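Local atomic coordinates of PUA domain-containing protein (Archaeoglobus fulgidus DSM 4304, PDB entry 2Q07), a protein that is of unknown function but belongs to the archaeosine synthase type 1 family and, with its PUA domain, probably binds RNA in tRNA modification. Residues A[65-70]-A[98-103]; A[23-28]-A[73-78]. All coordinates share one frame; numbering follows the deposited sequence.

Interaction 1 (A[65-70]-A[98-103]); sequences ISSPLV and SFVAGW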
loop_
_atom_site.group_PDB
_atom_site.type_symbol
_atom_site.label_atom_id
_atom_site.label_comp_id
_atom_site.label_asym_id
_atom_site.label_seq_id
_atom_site.Cartn_x
_atom_site.Cartn_y
_atom_site.Cartn_z
ATOM N N ILE A 65 -12.467 5.993 2.624
ATOM C CA ILE A 65 -13.059 6.654 1.461
ATOM C C ILE A 65 -12.556 8.095 1.386
ATOM O O ILE A 65 -12.625 8.846 2.363
ATOM C CB ILE A 65 -14.605 6.685 1.537
ATOM C CG1 ILE A 65 -15.167 5.260 1.555
ATOM C CG2 ILE A 65 -15.170 7.460 0.351
ATOM C CD1 ILE A 65 -16.656 5.193 1.804
ATOM N N SER A 66 -12.043 8.466 0.218
ATOM C CA SER A 66 -11.540 9.809 -0.016
ATOM C C SER A 66 -11.880 10.213 -1.450
ATOM O O SER A 66 -12.715 9.581 -2.101
ATOM C CB SER A 66 -10.023 9.845 0.195
ATOM O OG SER A 66 -9.544 11.175 0.189
ATOM N N SER A 67 -11.239 11.267 -1.941
ATOM C CA SER A 67 -11.470 11.729 -3.305
ATOM C C SER A 67 -10.198 12.347 -3.878
ATOM O O SER A 67 -9.624 13.264 -3.292
ATOM C CB SER A 67 -12.602 12.756 -3.345
ATOM O OG SER A 67 -12.844 13.178 -4.679
ATOM N N PRO A 68 -9.752 11.861 -5.047
ATOM C CA PRO A 68 -10.371 10.795 -5.840
ATOM C C PRO A 68 -10.008 9.391 -5.369
ATOM O O PRO A 68 -10.537 8.405 -5.879
ATOM C CB PRO A 68 -9.827 11.039 -7.251
ATOM C CG PRO A 68 -8.948 12.291 -7.140
ATOM C CD PRO A 68 -8.540 12.352 -5.712
ATOM N N LEU A 69 -9.119 9.303 -4.389
ATOM C CA LEU A 69 -8.658 8.007 -3.921
ATOM C C LEU A 69 -9.480 7.226 -2.907
ATOM O O LEU A 69 -9.980 7.759 -1.919
ATOM C CB LEU A 69 -7.224 8.126 -3.390
ATOM C CG LEU A 69 -6.118 8.410 -4.411
ATOM C CD1 LEU A 69 -4.791 8.531 -3.685
ATOM C CD2 LEU A 69 -6.054 7.288 -5.450
ATOM N N VAL A 70 -9.606 5.940 -3.200
ATOM C CA VAL A 70 -10.265 4.971 -2.349
ATOM C C VAL A 70 -9.033 4.202 -1.885
ATOM O O VAL A 70 -8.269 3.714 -2.720
ATOM C CB VAL A 70 -11.158 4.033 -3.156
ATOM C CG1 VAL A 70 -11.660 2.919 -2.254
ATOM C CG2 VAL A 70 -12.320 4.818 -3.775
ATOM N N SER A 98 -19.791 9.246 -8.432
ATOM C CA SER A 98 -19.783 8.190 -9.431
ATOM C C SER A 98 -18.398 7.565 -9.570
ATOM O O SER A 98 -18.255 6.338 -9.560
ATOM C CB SER A 98 -20.249 8.756 -10.774
ATOM O OG SER A 98 -20.212 7.771 -11.779
ATOM N N PHE A 99 -17.376 8.408 -9.687
ATOM C CA PHE A 99 -16.004 7.936 -9.825
ATOM C C PHE A 99 -15.513 7.189 -8.588
ATOM O O PHE A 99 -14.917 6.121 -8.706
ATOM C CB PHE A 99 -15.053 9.107 -10.101
ATOM C CG PHE A 99 -13.627 8.684 -10.339
ATOM C CD1 PHE A 99 -13.231 8.171 -11.575
ATOM C CD2 PHE A 99 -12.678 8.794 -9.330
ATOM C CE1 PHE A 99 -11.908 7.776 -11.799
ATOM C CE2 PHE A 99 -11.356 8.400 -9.544
ATOM C CZ PHE A 99 -10.968 7.890 -10.784
ATOM N N VAL A 100 -15.747 7.747 -7.402
ATOM C CA VAL A 100 -15.295 7.083 -6.181
ATOM C C VAL A 100 -16.046 5.765 -5.939
ATOM O O VAL A 100 -15.456 4.782 -5.496
ATOM C CB VAL A 100 -15.443 7.992 -4.937
ATOM C CG1 VAL A 100 -14.944 7.258 -3.710
ATOM C CG2 VAL A 100 -14.640 9.268 -5.119
ATOM N N ALA A 101 -17.342 5.747 -6.234
ATOM C CA ALA A 101 -18.146 4.539 -6.067
ATOM C C ALA A 101 -17.607 3.422 -6.968
ATOM O O ALA A 101 -17.519 2.271 -6.558
ATOM C CB ALA A 101 -19.607 4.833 -6.421
ATOM N N GLY A 102 -17.256 3.778 -8.201
ATOM C CA GLY A 102 -16.732 2.807 -9.148
ATOM C C GLY A 102 -15.536 2.053 -8.595
ATOM O O GLY A 102 -15.505 0.820 -8.637
ATOM N N TRP A 103 -14.555 2.788 -8.071
ATOM C CA TRP A 103 -13.369 2.158 -7.505
ATOM C C TRP A 103 -13.628 1.442 -6.188
ATOM O O TRP A 103 -13.121 0.335 -5.969
ATOM C CB TRP A 103 -12.243 3.185 -7.349
ATOM C CG TRP A 103 -11.578 3.453 -8.670
ATOM C CD1 TRP A 103 -11.642 4.600 -9.409
ATOM C CD2 TRP A 103 -10.841 2.508 -9.458
ATOM N NE1 TRP A 103 -10.995 4.422 -10.615
ATOM C CE2 TRP A 103 -10.494 3.149 -10.668
ATOM C CE3 TRP A 103 -10.443 1.178 -9.257
ATOM C CZ2 TRP A 103 -9.763 2.503 -11.681
ATOM C CZ3 TRP A 103 -9.718 0.536 -10.261
ATOM C CH2 TRP A 103 -9.387 1.204 -11.460
#
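The β-hairpin loop between antiparallel strands 61-65 and 70-72 lies here against helix 94-111. Val100 is at the centre. Its CG1 is anti to the backbone N (chi1 -179°), and both methyls reach the loop. The carbonyl oxygen of Ser66 sits at the fork, with Ser66 O 3.6 Å from Val100 CG2 and at a similar distance from CG1. The Val70 and Val100 side chains cross obliquely, with Val70 CG2 3.6 Å from Val100 CG1. Ile65 adds a looser touch through its CG2. Ile65 and Val70, at the two ends of the loop, both reach Val100. This is the edge of the mixed five-stranded sheet of the α/β domain with a UDG-like sequence signature, where strand 70-72 is outermost. The same Val70 CG2 methyl lies 3.9 Å from Trp103 CB, one helical turn further on. The indole leads away from the loop and stacks on Phe18 of helix 16-24. At the turn, the peptide bond before Pro68 is cis. Phe99 CE2 is 3.8 Å from Pro68 CB. Pro68 O approaches the same ring at its edge, near the plane. Within the helix, Trp103 CD1 sits 3.6 Å above the plane of the Phe99 ring, toward its rim, so an edge of the indole meets a face of the phenyl ring. Ser67 OG is hydrogen-bonded to Glu96 OE2, in the first turn of the helix.

Interaction 2 (A[23-28]-A[73-78]); sequences ECYKPF and REFELL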
loop_
_atom_site.group_PDB
_atom_site.type_symbol
_atom_site.label_atom_id
_atom_site.label_comp_id
_atom_site.label_asym_id
_atom_site.label_seq_id
_atom_site.Cartn_x
_atom_site.Cartn_y
_atom_site.Cartn_z
ATOM N N GLU A 23 -4.933 -5.461 -7.778
ATOM C CA GLU A 23 -4.469 -6.821 -8.032
ATOM C C GLU A 23 -3.644 -7.392 -6.879
ATOM O O GLU A 23 -3.487 -8.605 -6.771
ATOM C CB GLU A 23 -3.699 -6.911 -9.364
ATOM C CG GLU A 23 -2.425 -6.112 -9.474
ATOM C CD GLU A 23 -1.739 -6.305 -10.832
ATOM O OE1 GLU A 23 -1.378 -7.455 -11.166
ATOM O OE2 GLU A 23 -1.563 -5.308 -11.568
ATOM N N CYS A 24 -3.154 -6.522 -5.999
ATOM C CA CYS A 24 -2.347 -6.965 -4.862
ATOM C C CYS A 24 -3.142 -7.055 -3.556
ATOM O O CYS A 24 -2.636 -7.553 -2.550
ATOM C CB CYS A 24 -1.154 -6.020 -4.662
ATOM S SG CYS A 24 -0.073 -5.869 -6.118
ATOM N N TYR A 25 -4.384 -6.585 -3.589
ATOM C CA TYR A 25 -5.255 -6.560 -2.414
ATOM C C TYR A 25 -5.666 -7.934 -1.895
ATOM O O TYR A 25 -6.355 -8.678 -2.583
ATOM C CB TYR A 25 -6.503 -5.738 -2.745
ATOM C CG TYR A 25 -7.402 -5.430 -1.574
ATOM C CD1 TYR A 25 -6.873 -5.134 -0.314
ATOM C CD2 TYR A 25 -8.785 -5.392 -1.733
ATOM C CE1 TYR A 25 -7.704 -4.808 0.760
ATOM C CE2 TYR A 25 -9.623 -5.069 -0.673
ATOM C CZ TYR A 25 -9.081 -4.778 0.569
ATOM O OH TYR A 25 -9.911 -4.458 1.618
ATOM N N LYS A 26 -5.243 -8.274 -0.683
ATOM C CA LYS A 26 -5.618 -9.569 -0.108
ATOM C C LYS A 26 -6.145 -9.441 1.318
ATOM O O LYS A 26 -5.381 -9.333 2.272
ATOM C CB LYS A 26 -4.434 -10.542 -0.148
ATOM C CG LYS A 26 -3.807 -10.666 -1.534
ATOM C CD LYS A 26 -2.767 -11.777 -1.591
ATOM C CE LYS A 26 -1.976 -11.722 -2.892
ATOM N NZ LYS A 26 -1.193 -10.443 -3.017
ATOM N N PRO A 27 -7.475 -9.455 1.472
ATOM C CA PRO A 27 -8.149 -9.342 2.771
ATOM C C PRO A 27 -7.817 -10.485 3.730
ATOM O O PRO A 27 -7.355 -11.549 3.317
ATOM C CB PRO A 27 -9.631 -9.344 2.391
ATOM C CG PRO A 27 -9.632 -8.738 1.024
ATOM C CD PRO A 27 -8.457 -9.425 0.372
ATOM N N PHE A 28 -8.054 -10.251 5.015
ATOM C CA PHE A 28 -7.826 -11.263 6.037
ATOM C C PHE A 28 -9.130 -11.480 6.808
ATOM O O PHE A 28 -9.189 -12.283 7.743
ATOM C CB PHE A 28 -6.717 -10.811 6.989
ATOM C CG PHE A 28 -7.007 -9.511 7.690
ATOM C CD1 PHE A 28 -7.842 -9.474 8.811
ATOM C CD2 PHE A 28 -6.442 -8.326 7.238
ATOM C CE1 PHE A 28 -8.102 -8.275 9.468
ATOM C CE2 PHE A 28 -6.696 -7.118 7.888
ATOM C CZ PHE A 28 -7.525 -7.090 9.006
ATOM N N ARG A 73 -6.672 0.172 3.864
ATOM C CA ARG A 73 -5.721 0.510 4.913
ATOM C C ARG A 73 -4.298 -0.001 4.643
ATOM O O ARG A 73 -3.319 0.635 5.033
ATOM C CB ARG A 73 -6.220 -0.032 6.249
ATOM C CG ARG A 73 -5.215 0.091 7.390
ATOM C CD ARG A 73 -5.818 0.836 8.558
ATOM N NE ARG A 73 -5.808 2.273 8.335
ATOM C CZ ARG A 73 -6.671 3.131 8.868
ATOM N NH1 ARG A 73 -7.646 2.710 9.667
ATOM N NH2 ARG A 73 -6.541 4.421 8.608
ATOM N N GLU A 74 -4.194 -1.136 3.957
ATOM C CA GLU A 74 -2.895 -1.748 3.656
ATOM C C GLU A 74 -2.000 -0.948 2.718
ATOM O O GLU A 74 -0.797 -1.191 2.653
ATOM C CB GLU A 74 -3.094 -3.144 3.067
ATOM C CG GLU A 74 -3.710 -4.163 4.027
ATOM C CD GLU A 74 -5.211 -3.998 4.220
ATOM O OE1 GLU A 74 -5.831 -3.121 3.582
ATOM O OE2 GLU A 74 -5.776 -4.767 5.014
ATOM N N PHE A 75 -2.579 -0.003 1.988
ATOM C CA PHE A 75 -1.801 0.802 1.059
ATOM C C PHE A 75 -1.696 2.255 1.515
ATOM O O PHE A 75 -1.197 3.096 0.775
ATOM C CB PHE A 75 -2.439 0.765 -0.338
ATOM C CG PHE A 75 -2.637 -0.625 -0.897
ATOM C CD1 PHE A 75 -3.915 -1.164 -1.019
ATOM C CD2 PHE A 75 -1.544 -1.387 -1.318
ATOM C CE1 PHE A 75 -4.108 -2.439 -1.551
ATOM C CE2 PHE A 75 -1.723 -2.666 -1.856
ATOM C CZ PHE A 75 -3.012 -3.193 -1.974
ATOM N N GLU A 76 -2.144 2.555 2.729
ATOM C CA GLU A 76 -2.135 3.942 3.187
ATOM C C GLU A 76 -0.757 4.585 3.393
ATOM O O GLU A 76 -0.671 5.759 3.720
ATOM C CB GLU A 76 -2.991 4.091 4.453
ATOM C CG GLU A 76 -2.255 3.970 5.761
ATOM C CD GLU A 76 -3.100 4.445 6.942
ATOM O OE1 GLU A 76 -2.508 4.767 7.990
ATOM O OE2 GLU A 76 -4.350 4.489 6.829
ATOM N N LEU A 77 0.314 3.829 3.174
ATOM C CA LEU A 77 1.669 4.361 3.338
ATOM C C LEU A 77 2.370 4.602 1.998
ATOM O O LEU A 77 3.447 5.193 1.947
ATOM C CB LEU A 77 2.505 3.414 4.208
ATOM C CG LEU A 77 2.703 3.834 5.676
ATOM C CD1 LEU A 77 1.476 4.554 6.211
ATOM C CD2 LEU A 77 3.026 2.605 6.514
ATOM N N LEU A 78 1.747 4.152 0.916
ATOM C CA LEU A 78 2.307 4.313 -0.421
ATOM C C LEU A 78 2.010 5.704 -0.984
ATOM O O LEU A 78 1.130 6.405 -0.480
ATOM C CB LEU A 78 1.738 3.243 -1.358
ATOM C CG LEU A 78 2.144 1.796 -1.038
ATOM C CD1 LEU A 78 1.280 0.825 -1.814
ATOM C CD2 LEU A 78 3.613 1.589 -1.378
HETATM O O HOH W 1 -8.643 -3.499 3.777
HETATM O O HOH W 2 -5.152 -7.308 4.391
#
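Glu74 bends at chi2 (77°) and presents its carboxylate to two aromatic rings. Tyr25 has CG anti to the backbone N (chi1 -171°), while Phe28 holds CG in the crowded position between N and the carbonyl carbon. The contact joins the end of helix 16-24 to the 3-10 segment after strand 70-72, in the α/β domain with a UDG-like signature. Glu74 OE1 lies at the Tyr25 ring edge, 3.8 Å from Tyr25 CE1. Glu74 OE2 does the same at Phe28, near CE2. The Tyr25 ring and the carboxylate are turned 63° apart. Water 1 links Tyr25 OH to Glu74 OE1. Water 2 bridges Lys26 O and Glu74 OE2, its oxygen 2.7 Å from Glu74 OE2. Within 73-78, Arg73 grips Glu76 OE2 side-on in a salt bridge. Arg73 NH2 is 2.8 Å from Glu76 OE2 on its syn lone pair, and NE meets that oxygen from above the carboxylate plane. His175 of helix 168-181 is hydrogen-bonded to Lys26 N and meets the Phe75 ring edge-to-face. Phe75 CE1 touches Tyr25 CD1, and its CZ edge points at the backbone, 4.0 Å from Tyr25 N.

How the interactions relate
From the N terminus, helix 16-24 runs into 23-28, the first half of interaction 2. The chain then passes through strands 31-36 and 61-65 to the hairpin loop 65-70, which opens interaction 1. Strand 70-72 leads directly to 73-78, where interaction 2 closes its loop of 44 residues. Interaction 1 closes later, at 98-103 on helix 94-111. The two contacts therefore cross rather than nest. Their centres are 16 Å apart, and the short edge strand 70-72 joins them. Interaction 1 holds one end of this strand to helix 94-111. Interaction 2 holds the other end to the exit of helix 16-24, beside helix 168-181.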